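Local coordinates for hemolysin activator protein CdiB (PDB 6WIL) that probably secretes a CdiA-type toxin across the outer membrane as the two-partner-secretion (Omp85 superfamily) transporter of a contact-dependent growth inhibition system, at residues Cys54-Glu59 and Gly92-Thr97; Gln74-Val79 and Lys114-Ser119. One frame throughout, in Å; residues are numbered along the deposited sequence.

Contact 1 (Cys54-Glu59 and Gly92-Thr97); sequences CVTVKE and GKCIGT
V55 and I95 face each other as the hydrogen-bonded pair of a very short antiparallel sheet, strand 55-56 against strand 94-95. Each gives its N-H to the other's carbonyl, but the two bonds differ in shape. I95 N reaches V55 O at 2.6 Å and almost straight, 172° at the hydrogen, whereas V55 N approaches I95 O from well above the carbonyl plane. Two residues along, V57 N donates to K93 O at 3.2 Å, nearly along the C=O axis, and V57 O in turn accepts G92 N at 2.8 Å in a more bent bond. All four V55 and V57 backbone polar groups are therefore met from segment 92-97. Some acceptors also draw in CA-H groups: C94 CA lies 3.3 Å from V55 O, and T56 CA makes a similar CA-H...O contact with K93 O.

At the end of the pairing C54 SG and C94 SG are joined at 2.0 Å with a disulfide torsion of 83°. C54 carries its sulfur between the backbone N and the carbonyl carbon (chi1 61°), and the bond ties it to C94, which forms the non-hydrogen-bonded pair with T56. On the face that holds V55 and I95, I95 CG1 packs 3.6 Å from V57 CG1, and I95 continues onto L100 and I103 of helix 97-113. K93 NZ turns out of the contact to Q88 O. G96 follows as the N-cap of that helix, its N weakly bonded to E51 OE1. The whole is a two-stranded antiparallel sheet clamped by a disulfide, fixing the segment ahead of strand 59-62 to the start of a POTRA-domain helix.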
loop_
_atom_site.group_PDB
_atom_site.type_symbol
_atom_site.label_atom_id
_atom_site.label_comp_id
_atom_site.label_asym_id
_atom_site.label_seq_id
_atom_site.Cartn_x
_atom_site.Cartn_y
_atom_site.Cartn_z
ATOM N N CYS A 54 -1.690 -15.863 -51.738
ATOM C CA CYS A 54 -0.986 -15.027 -50.780
ATOM C C CYS A 54 -0.332 -13.865 -51.511
ATOM O O CYS A 54 -0.146 -13.895 -52.729
ATOM C CB CYS A 54 0.060 -15.829 -49.989
ATOM S SG CYS A 54 1.381 -16.594 -50.973
ATOM N N VAL A 55 0.009 -12.833 -50.747
ATOM C CA VAL A 55 0.651 -11.633 -51.266
ATOM C C VAL A 55 1.937 -11.407 -50.481
ATOM O O VAL A 55 1.999 -11.680 -49.278
ATOM C CB VAL A 55 -0.279 -10.403 -51.184
ATOM C CG1 VAL A 55 -0.666 -10.106 -49.737
ATOM C CG2 VAL A 55 0.367 -9.187 -51.838
ATOM N N THR A 56 2.969 -10.937 -51.173
ATOM C CA THR A 56 4.255 -10.659 -50.544
ATOM C C THR A 56 4.211 -9.256 -49.958
ATOM O O THR A 56 4.089 -8.274 -50.696
ATOM C CB THR A 56 5.386 -10.792 -51.560
ATOM O OG1 THR A 56 5.465 -12.149 -52.016
ATOM C CG2 THR A 56 6.714 -10.385 -50.938
ATOM N N VAL A 57 4.295 -9.150 -48.637
ATOM C CA VAL A 57 4.275 -7.837 -48.008
ATOM C C VAL A 57 5.694 -7.282 -47.993
ATOM O O VAL A 57 6.647 -7.974 -47.619
ATOM C CB VAL A 57 3.658 -7.905 -46.598
ATOM C CG1 VAL A 57 2.334 -8.646 -46.643
ATOM C CG2 VAL A 57 4.594 -8.556 -45.589
ATOM N N LYS A 58 5.848 -6.052 -48.465
ATOM C CA LYS A 58 7.138 -5.391 -48.429
ATOM C C LYS A 58 7.148 -4.161 -47.538
ATOM O O LYS A 58 8.229 -3.620 -47.276
ATOM C CB LYS A 58 7.589 -5.003 -49.847
ATOM C CG LYS A 58 6.807 -3.877 -50.490
ATOM C CD LYS A 58 7.118 -3.811 -51.979
ATOM C CE LYS A 58 6.448 -2.624 -52.658
ATOM N NZ LYS A 58 7.145 -1.334 -52.393
ATOM N N GLU A 59 5.988 -3.711 -47.063
ATOM C CA GLU A 59 5.895 -2.574 -46.157
ATOM C C GLU A 59 4.747 -2.815 -45.189
ATOM O O GLU A 59 3.633 -3.129 -45.618
ATOM C CB GLU A 59 5.664 -1.258 -46.917
ATOM C CG GLU A 59 6.593 -1.023 -48.100
ATOM C CD GLU A 59 6.559 0.402 -48.609
ATOM O OE1 GLU A 59 5.761 1.208 -48.084
ATOM O OE2 GLU A 59 7.343 0.718 -49.530
ATOM N N GLY A 92 8.309 -9.423 -45.847
ATOM C CA GLY A 92 8.832 -10.236 -46.923
ATOM C C GLY A 92 8.205 -11.604 -47.070
ATOM O O GLY A 92 8.548 -12.321 -48.018
ATOM N N LYS A 93 7.305 -11.996 -46.174
ATOM C CA LYS A 93 6.653 -13.288 -46.311
ATOM C C LYS A 93 5.389 -13.163 -47.159
ATOM O O LYS A 93 4.916 -12.066 -47.464
ATOM C CB LYS A 93 6.328 -13.884 -44.943
ATOM C CG LYS A 93 7.553 -14.409 -44.222
ATOM C CD LYS A 93 7.204 -15.553 -43.291
ATOM C CE LYS A 93 8.465 -16.203 -42.760
ATOM N NZ LYS A 93 9.481 -15.162 -42.441
ATOM N N CYS A 94 4.846 -14.311 -47.550
ATOM C CA CYS A 94 3.657 -14.371 -48.392
ATOM C C CYS A 94 2.433 -14.522 -47.497
ATOM O O CYS A 94 2.292 -15.532 -46.798
ATOM C CB CYS A 94 3.757 -15.527 -49.389
ATOM S SG CYS A 94 2.889 -15.231 -50.947
ATOM N N ILE A 95 1.551 -13.529 -47.515
ATOM C CA ILE A 95 0.451 -13.449 -46.560
ATOM C C ILE A 95 -0.863 -13.722 -47.276
ATOM O O ILE A 95 -1.237 -12.997 -48.204
ATOM C CB ILE A 95 0.419 -12.083 -45.856
ATOM C CG1 ILE A 95 1.712 -11.864 -45.068
ATOM C CG2 ILE A 95 -0.798 -11.980 -44.957
ATOM C CD1 ILE A 95 2.102 -13.047 -44.211
ATOM N N GLY A 96 -1.567 -14.763 -46.833
ATOM C CA GLY A 96 -2.928 -15.021 -47.240
ATOM C C GLY A 96 -3.912 -14.626 -46.150
ATOM O O GLY A 96 -3.546 -14.100 -45.100
ATOM N N THR A 97 -5.185 -14.930 -46.417
ATOM C CA THR A 97 -6.261 -14.428 -45.566
ATOM C C THR A 97 -6.115 -14.895 -44.122
ATOM O O THR A 97 -6.394 -14.136 -43.186
ATOM C CB THR A 97 -7.625 -14.850 -46.121
ATOM O OG1 THR A 97 -7.784 -16.270 -46.012
ATOM C CG2 THR A 97 -7.761 -14.441 -47.579
#

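Contact 2 (Gln74-Val79 and Lys114-Ser119)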
loop_
_atom_site.group_PDB
_atom_site.type_symbol
_atom_site.label_atom_id
_atom_site.label_comp_id
_atom_site.label_asym_id
_atom_site.label_seq_id
_atom_site.Cartn_x
_atom_site.Cartn_y
_atom_site.Cartn_z
ATOM N N GLN A 74 1.268 8.910 -33.503
ATOM C CA GLN A 74 2.590 8.728 -32.910
ATOM C C GLN A 74 2.519 7.920 -31.622
ATOM O O GLN A 74 3.473 7.213 -31.275
ATOM C CB GLN A 74 3.232 10.093 -32.645
ATOM C CG GLN A 74 4.734 10.062 -32.407
ATOM C CD GLN A 74 5.531 10.395 -33.657
ATOM O OE1 GLN A 74 5.166 9.998 -34.765
ATOM N NE2 GLN A 74 6.618 11.139 -33.486
ATOM N N GLN A 75 1.395 8.006 -30.907
ATOM C CA GLN A 75 1.210 7.243 -29.680
ATOM C C GLN A 75 1.043 5.751 -29.938
ATOM O O GLN A 75 1.296 4.945 -29.036
ATOM C CB GLN A 75 -0.006 7.780 -28.923
ATOM C CG GLN A 75 -0.271 7.122 -27.577
ATOM C CD GLN A 75 -1.521 7.660 -26.903
ATOM O OE1 GLN A 75 -2.302 8.387 -27.514
ATOM N NE2 GLN A 75 -1.709 7.310 -25.635
ATOM N N PHE A 76 0.636 5.359 -31.146
ATOM C CA PHE A 76 0.267 3.978 -31.432
ATOM C C PHE A 76 1.296 3.230 -32.268
ATOM O O PHE A 76 1.012 2.116 -32.719
ATOM C CB PHE A 76 -1.096 3.932 -32.122
ATOM C CG PHE A 76 -2.242 4.231 -31.204
ATOM C CD1 PHE A 76 -2.568 3.357 -30.179
ATOM C CD2 PHE A 76 -2.990 5.387 -31.357
ATOM C CE1 PHE A 76 -3.624 3.625 -29.329
ATOM C CE2 PHE A 76 -4.046 5.662 -30.509
ATOM C CZ PHE A 76 -4.366 4.778 -29.496
ATOM N N ASN A 77 2.490 3.796 -32.469
ATOM C CA ASN A 77 3.502 3.116 -33.269
ATOM C C ASN A 77 3.981 1.819 -32.628
ATOM O O ASN A 77 4.599 0.998 -33.315
ATOM C CB ASN A 77 4.696 4.041 -33.530
ATOM C CG ASN A 77 5.360 4.523 -32.253
ATOM O OD1 ASN A 77 5.908 3.732 -31.484
ATOM N ND2 ASN A 77 5.336 5.834 -32.032
ATOM N N PHE A 78 3.709 1.608 -31.337
ATOM C CA PHE A 78 4.096 0.358 -30.693
ATOM C C PHE A 78 3.358 -0.840 -31.277
ATOM O O PHE A 78 3.817 -1.976 -31.119
ATOM C CB PHE A 78 3.848 0.438 -29.183
ATOM C CG PHE A 78 2.396 0.425 -28.803
ATOM C CD1 PHE A 78 1.661 1.600 -28.787
ATOM C CD2 PHE A 78 1.766 -0.758 -28.448
ATOM C CE1 PHE A 78 0.323 1.595 -28.434
ATOM C CE2 PHE A 78 0.424 -0.772 -28.100
ATOM C CZ PHE A 78 -0.297 0.407 -28.092
ATOM N N VAL A 79 2.221 -0.613 -31.934
ATOM C CA VAL A 79 1.504 -1.702 -32.589
ATOM C C VAL A 79 2.306 -2.227 -33.774
ATOM O O VAL A 79 2.478 -3.441 -33.938
ATOM C CB VAL A 79 0.101 -1.237 -33.014
ATOM C CG1 VAL A 79 -0.507 -2.209 -34.012
ATOM C CG2 VAL A 79 -0.798 -1.078 -31.790
ATOM N N LYS A 114 -1.836 -2.589 -23.877
ATOM C CA LYS A 114 -1.577 -1.238 -23.402
ATOM C C LYS A 114 -2.823 -0.551 -22.854
ATOM O O LYS A 114 -2.725 0.585 -22.380
ATOM C CB LYS A 114 -0.958 -0.395 -24.521
ATOM C CG LYS A 114 0.568 -0.348 -24.494
ATOM C CD LYS A 114 1.184 -1.736 -24.591
ATOM C CE LYS A 114 2.685 -1.693 -24.355
ATOM N NZ LYS A 114 3.358 -0.736 -25.274
ATOM N N GLY A 115 -3.983 -1.202 -22.911
ATOM C CA GLY A 115 -5.173 -0.720 -22.239
ATOM C C GLY A 115 -6.235 -0.057 -23.098
ATOM O O GLY A 115 -7.221 0.444 -22.543
ATOM N N PHE A 116 -6.085 -0.041 -24.423
ATOM C CA PHE A 116 -7.046 0.650 -25.286
ATOM C C PHE A 116 -8.174 -0.318 -25.636
ATOM O O PHE A 116 -8.246 -0.890 -26.726
ATOM C CB PHE A 116 -6.347 1.208 -26.519
ATOM C CG PHE A 116 -5.193 2.120 -26.195
ATOM C CD1 PHE A 116 -5.398 3.477 -25.989
ATOM C CD2 PHE A 116 -3.905 1.618 -26.086
ATOM C CE1 PHE A 116 -4.337 4.317 -25.689
ATOM C CE2 PHE A 116 -2.840 2.452 -25.785
ATOM C CZ PHE A 116 -3.057 3.803 -25.586
ATOM N N ILE A 117 -9.090 -0.482 -24.677
ATOM C CA ILE A 117 -10.113 -1.519 -24.770
ATOM C C ILE A 117 -11.241 -1.175 -25.734
ATOM O O ILE A 117 -12.004 -2.070 -26.117
ATOM C CB ILE A 117 -10.707 -1.813 -23.383
ATOM C CG1 ILE A 117 -11.042 -0.501 -22.669
ATOM C CG2 ILE A 117 -9.751 -2.667 -22.558
ATOM C CD1 ILE A 117 -11.769 -0.686 -21.360
ATOM N N THR A 118 -11.388 0.091 -26.128
ATOM C CA THR A 118 -12.433 0.491 -27.061
ATOM C C THR A 118 -11.875 0.890 -28.420
ATOM O O THR A 118 -12.621 1.401 -29.261
ATOM C CB THR A 118 -13.264 1.640 -26.484
ATOM O OG1 THR A 118 -12.438 2.803 -26.336
ATOM C CG2 THR A 118 -13.841 1.250 -25.135
ATOM N N SER A 119 -10.584 0.687 -28.646
ATOM C CA SER A 119 -9.972 0.909 -29.944
ATOM C C SER A 119 -9.886 -0.408 -30.707
ATOM O O SER A 119 -9.954 -1.494 -30.127
ATOM C CB SER A 119 -8.585 1.536 -29.790
ATOM O OG SER A 119 -8.691 2.901 -29.427
#
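F76 drives its ring edge into the face of F116, an edge-to-face (T-shaped) pair with centroids 4.8 Å apart and planes at 65°. The atom that does the work is F76 CE1, which sits 3.5 Å above the F116 plane over the ring centre; CZ follows it, 3.8 Å from F116 CE1. The F116 ring has a second neighbour at its edge, near its plane: Q75 NE2, 3.8 Å from CZ. Q75 gets there on an extended chain, with CG anti to the backbone N, and its amide stands nearly perpendicular to the ring. F78 CZ meets F116 CE2 obliquely at 4.0 Å.

F78 is also the partner of K114, and the two side chains run alongside each other with opposite headings. K114 CG lies over the F78 face, 4.0 Å from the centroid, as a CH-pi contact. Beyond it the chain bends at chi2 and again at chi4 (-55°), the second bend placing NZ 4.1 Å from the same centroid, 33° off the normal, as an off-centre cation-pi contact. The aliphatic stem and the probably charged tip thus share one ring. On the opposite face of F78 lies V79 CG2, offset toward the rim, and Q75 O sits at the ring edge.

Further out, L111 of helix 97-113 and I137 and I139 of strand 132-149 pack on F76, while I168 and N170 touch F116. F116 follows directly on G115, whose positive phi closes helix 97-113 in a Schellman motif; K114 O accepts N170 ND2 and S119 OG accepts G140 N. Here Q75-F76 and the first turn of helix 77-85 pack on the helix-to-strand loop before strand 120-123, within the helix-on-sheet core of the ShlB-type POTRA domain.

Contacts 1 and 2 both belong to the first POTRA region of the chain, on the same side of the chain's centre, and their segments alternate along the sequence. Helix 97-113 connects them: it begins just past C94-I95 of contact 1 and ends at the Schellman motif of contact 2, while helix 77-85, which carries F78, is followed in the chain by strand 94-95. They do not touch, their centres being 24 Å apart and their nearest atoms about 11 Å. The centre of contact 1 lies about 49 Å from the chain's centre, that of contact 2 about 29 Å. A disulfide-locked backbone pairing and an aromatic cluster thus lie at opposite ends of one helix.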